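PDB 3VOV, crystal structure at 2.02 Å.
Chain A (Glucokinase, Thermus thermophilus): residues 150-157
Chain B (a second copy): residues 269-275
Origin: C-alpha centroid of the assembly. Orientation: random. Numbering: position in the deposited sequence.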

ATOM      1  N   GLU A 150       2.778  22.461  19.677  1.00 26.67           N
ATOM      2  CA  GLU A 150       2.814  22.563  21.137  1.00 28.90           C
ATOM      3  C   GLU A 150       4.186  22.102  21.708  1.00 28.70           C
ATOM      4  O   GLU A 150       4.661  22.594  22.730  1.00 28.72           O
ATOM      5  N   ARG A 151       4.826  21.192  20.994  1.00 28.68           N
ATOM      6  CA  ARG A 151       6.053  20.547  21.455  1.00 29.60           C
ATOM      7  C   ARG A 151       7.257  20.801  20.541  1.00 29.46           C
ATOM      8  O   ARG A 151       8.260  20.108  20.640  1.00 30.16           O
ATOM      9  N   GLY A 152       7.166  21.778  19.649  1.00 29.63           N
ATOM     10  CA  GLY A 152       8.194  21.957  18.610  1.00 29.47           C
ATOM     11  C   GLY A 152       8.255  20.894  17.525  1.00 30.58           C
ATOM     12  O   GLY A 152       9.222  20.851  16.761  1.00 32.09           O
ATOM     13  N   GLN A 153       7.259  20.012  17.443  1.00 29.53           N
ATOM     14  CA  GLN A 153       7.228  18.989  16.385  1.00 29.23           C
ATOM     15  C   GLN A 153       6.383  19.409  15.165  1.00 27.79           C
ATOM     16  O   GLN A 153       6.208  18.610  14.234  1.00 28.94           O
ATOM     17  N   GLY A 154       5.833  20.622  15.150  1.00 26.47           N
ATOM     18  CA  GLY A 154       4.988  21.035  14.001  1.00 24.06           C
ATOM     19  C   GLY A 154       5.792  21.134  12.727  1.00 22.82           C
ATOM     20  O   GLY A 154       6.990  21.435  12.769  1.00 23.71           O
ATOM     21  N   GLY A 155       5.160  20.886  11.588  1.00 21.45           N
ATOM     22  CA  GLY A 155       5.857  21.013  10.346  1.00 19.82           C
ATOM     23  C   GLY A 155       6.859  19.897  10.062  1.00 19.82           C
ATOM     24  O   GLY A 155       7.725  20.092   9.237  1.00 18.74           O
ATOM     25  N   GLU A 156       6.687  18.715  10.672  1.00 18.94           N
ATOM     26  CA  GLU A 156       7.599  17.570  10.425  1.00 20.14           C
ATOM     27  C   GLU A 156       7.097  16.826   9.210  1.00 19.18           C
ATOM     28  O   GLU A 156       6.699  15.661   9.280  1.00 20.78           O
ATOM     29  N   LEU A 157       7.047  17.564   8.113  1.00 19.56           N
ATOM     30  CA  LEU A 157       6.366  17.158   6.888  1.00 19.22           C
ATOM     31  C   LEU A 157       6.943  15.892   6.228  1.00 19.60           C
ATOM     32  O   LEU A 157       6.247  15.242   5.473  1.00 20.48           O
TER
ATOM     33  N   GLY B 269       8.966   6.881  18.443  1.00 21.70           N
ATOM     34  CA  GLY B 269      10.001   7.833  18.034  1.00 22.68           C
ATOM     35  C   GLY B 269       9.553   9.287  18.177  1.00 23.82           C
ATOM     36  O   GLY B 269      10.325  10.229  17.831  1.00 23.93           O
ATOM     37  N   TRP B 270       8.334   9.472  18.691  1.00 22.74           N
ATOM     38  CA  TRP B 270       7.680  10.790  18.735  1.00 23.35           C
ATOM     39  C   TRP B 270       7.022  11.027  20.090  1.00 23.38           C
ATOM     40  O   TRP B 270       6.762  10.074  20.806  1.00 23.41           O
ATOM     41  N   GLU B 271       6.770  12.286  20.440  1.00 24.42           N
ATOM     42  CA  GLU B 271       5.940  12.597  21.610  1.00 27.26           C
ATOM     43  C   GLU B 271       4.458  12.566  21.190  1.00 25.90           C
ATOM     44  O   GLU B 271       4.020  13.359  20.350  1.00 27.70           O
ATOM     45  N   ALA B 272       3.690  11.684  21.792  1.00 24.21           N
ATOM     46  CA  ALA B 272       2.315  11.450  21.425  1.00 23.05           C
ATOM     47  C   ALA B 272       1.362  12.386  22.199  1.00 23.04           C
ATOM     48  O   ALA B 272       1.313  12.312  23.404  1.00 22.70           O
ATOM     49  N   PRO B 273       0.592  13.264  21.500  1.00 21.23           N
ATOM     50  CA  PRO B 273      -0.417  14.013  22.229  1.00 20.62           C
ATOM     51  C   PRO B 273      -1.437  13.053  22.798  1.00 20.73           C
ATOM     52  O   PRO B 273      -1.672  11.988  22.208  1.00 19.61           O
ATOM     53  N   PRO B 274      -2.045  13.412  23.938  1.00 20.82           N
ATOM     54  CA  PRO B 274      -3.189  12.631  24.420  1.00 21.35           C
ATOM     55  C   PRO B 274      -4.279  12.553  23.358  1.00 21.44           C
ATOM     56  O   PRO B 274      -4.573  13.557  22.702  1.00 20.94           O
ATOM     57  N   LEU B 275      -4.867  11.369  23.201  1.00 21.87           N
ATOM     58  CA  LEU B 275      -6.037  11.196  22.323  1.00 21.74           C
ATOM     59  C   LEU B 275      -7.258  11.008  23.201  1.00 21.55           C
ATOM     60  O   LEU B 275      -7.275  10.091  24.060  1.00 20.42           O
TER

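Two stretches from two copies of the glucokinase chain meet here, and side chains of chain A reach both the side chains and the backbone of chain B. The closest CA atoms across the gap, those of A:Arg151 and B:Glu271, stand 8.0 Å apart, leaving room for side chains between the backbones. From chain A, A:Arg151, A:Gln153 and A:Glu156 direct their CA-to-CB bonds toward the partner; from chain B, B:Glu271 does the same, while B:Trp270 leaves its backbone sideways and brings the far end of its ring nearer.

The polar centre of the contact is A:Gln153. With chi1 m (-55°) and chi2 t (177°), its side chain extends far enough to set the terminal amide against the backbone of B:Glu271. B:Glu271 N donates to A:Gln153 OE1 at 3.0 Å, with an N-H...O angle of 160°, and A:Gln153 NE2 donates to B:Glu271 O at 3.2 Å and 156°. Glutamine suits this place because its amide carries an acceptor and a donor side by side, matching the NH and carbonyl of a single residue. Both main-chain groups of B:Glu271 thus find partners in a loop, where no neighbouring strand within these stretches supplies them. A:Gln153 NE2 also has a hydrogen bond elsewhere in the structure, so this buried amide is well satisfied.

A:Arg151, chi1 m with chi2 and chi3 both t, reaches past the side chain of B:Glu271 to the prolines. B:Pro273 CG lies over one face of its guanidinium, and the closest approach between the two residues is 3.5 Å, from A:Arg151 NH2 to B:Pro273 CA. A flat, delocalised cation can lay its face on a rigid aliphatic ring while its N-H groups remain free to bond around its rim; NH1 and NH2 are hydrogen-bonded elsewhere in the structure, and NE has no hydrogen bond across this contact. B:Pro274 adds a lighter contact, its CD 4.0 Å from A:Arg151 NH2.

The side chain of B:Glu271, chi1 m and chi2 t, runs toward A:Arg151, and its OE2 comes within 3.4 Å of A:Arg151 CD. That is a contact with carbon. The nearby charge is favourable, but A:Arg151 NE and B:Glu271 OE2 are 4.3 Å apart, beyond a salt bridge. The carboxylate therefore offers electrostatic attraction without a direct bond, whereas the backbone of the same residue makes the directional bonds.

B:Trp270, chi1 m and chi2 84°, presents the edge of its indole to chain A. A:Gln153 OE1 lies near the ring plane, 3.5 Å from B:Trp270 CE3, where the slightly positive hydrogens of the ring edge tolerate a carbonyl oxygen well. A:Glu156, m at both chi1 and chi2, sets its CG 3.7 Å from B:Trp270 CZ3, using its methylene portion for packing. B:Trp270 NE1 is satisfied elsewhere in the structure. The type II turn from A:Gln153 to A:Glu156 links these two neighbours of the indole, with A:Gly155 taking the positive phi (74°) that favours glycine.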

ATOM      1  CB  GLU A 150       1.624  21.771  21.702  1.00 29.04           C
ATOM      2  CG  GLU A 150       1.622  21.444  23.180  1.00 34.85           C
ATOM      3  CD  GLU A 150       1.130  22.583  24.062  1.00 38.70           C
ATOM      4  OE1 GLU A 150       0.492  23.538  23.541  1.00 39.70           O
ATOM      5  OE2 GLU A 150       1.388  22.500  25.287  1.00 41.71           O
ATOM      6  CB  ARG A 151       5.799  19.047  21.584  1.00 29.00           C
ATOM      7  CG  ARG A 151       4.767  18.703  22.676  1.00 27.77           C
ATOM      8  CD  ARG A 151       4.393  17.222  22.576  1.00 29.48           C
ATOM      9  NE  ARG A 151       3.080  16.987  23.169  1.00 28.94           N
ATOM     10  CZ  ARG A 151       1.936  17.323  22.576  1.00 27.67           C
ATOM     11  NH1 ARG A 151       1.929  17.883  21.349  1.00 23.16           N
ATOM     12  NH2 ARG A 151       0.811  17.114  23.222  1.00 26.31           N
ATOM     13  CB  GLN A 153       6.653  17.630  16.879  1.00 29.41           C
ATOM     14  CG  GLN A 153       7.301  16.985  18.074  1.00 30.99           C
ATOM     15  CD  GLN A 153       6.585  15.684  18.503  1.00 33.51           C
ATOM     16  OE1 GLN A 153       7.241  14.634  18.687  1.00 32.40           O
ATOM     17  NE2 GLN A 153       5.226  15.748  18.669  1.00 31.73           N
ATOM     18  CB  GLU A 156       7.703  16.658  11.671  1.00 20.03           C
ATOM     19  CG  GLU A 156       8.724  17.203  12.693  1.00 22.35           C
ATOM     20  CD  GLU A 156      10.193  17.088  12.222  1.00 29.04           C
ATOM     21  OE1 GLU A 156      10.523  16.407  11.227  1.00 29.78           O
ATOM     22  OE2 GLU A 156      11.052  17.687  12.870  1.00 37.88           O
ATOM     23  CB  LEU A 157       6.318  18.340   5.882  1.00 18.44           C
ATOM     24  CG  LEU A 157       5.698  19.690   6.353  1.00 17.27           C
ATOM     25  CD1 LEU A 157       5.531  20.665   5.191  1.00 19.40           C
ATOM     26  CD2 LEU A 157       4.308  19.510   7.033  1.00 18.79           C
TER
ATOM     27  CB  TRP B 270       6.602  10.872  17.618  1.00 22.18           C
ATOM     28  CG  TRP B 270       7.206  10.755  16.261  1.00 22.45           C
ATOM     29  CD1 TRP B 270       7.527   9.594  15.589  1.00 21.98           C
ATOM     30  CD2 TRP B 270       7.591  11.835  15.407  1.00 22.26           C
ATOM     31  NE1 TRP B 270       8.108   9.904  14.386  1.00 19.51           N
ATOM     32  CE2 TRP B 270       8.145  11.267  14.241  1.00 21.10           C
ATOM     33  CE3 TRP B 270       7.552  13.245  15.530  1.00 22.98           C
ATOM     34  CZ2 TRP B 270       8.653  12.053  13.189  1.00 22.13           C
ATOM     35  CZ3 TRP B 270       8.038  14.024  14.464  1.00 24.01           C
ATOM     36  CH2 TRP B 270       8.574  13.421  13.315  1.00 24.37           C
ATOM     37  CB  GLU B 271       6.244  13.998  22.182  1.00 28.28           C
ATOM     38  CG  GLU B 271       7.590  14.216  22.856  1.00 36.13           C
ATOM     39  CD  GLU B 271       7.767  15.705  23.310  1.00 43.91           C
ATOM     40  OE1 GLU B 271       8.552  16.422  22.641  1.00 47.48           O
ATOM     41  OE2 GLU B 271       7.114  16.164  24.306  1.00 46.87           O
ATOM     42  CB  ALA B 272       1.990  10.005  21.745  1.00 23.92           C
ATOM     43  CB  PRO B 273      -1.059  14.909  21.141  1.00 19.97           C
ATOM     44  CG  PRO B 273       0.020  15.062  20.104  1.00 21.35           C
ATOM     45  CD  PRO B 273       0.586  13.620  20.077  1.00 21.07           C
ATOM     46  CB  PRO B 274      -3.708  13.454  25.604  1.00 20.77           C
ATOM     47  CG  PRO B 274      -2.535  14.260  26.062  1.00 21.55           C
ATOM     48  CD  PRO B 274      -1.719  14.544  24.836  1.00 22.19           C
ATOM     49  CB  LEU B 275      -5.814  10.002  21.350  1.00 21.27           C
ATOM     50  CG  LEU B 275      -6.923   9.460  20.385  1.00 25.71           C
ATOM     51  CD1 LEU B 275      -7.736  10.502  19.705  1.00 30.88           C
ATOM     52  CD2 LEU B 275      -6.340   8.562  19.283  1.00 21.76           C
TER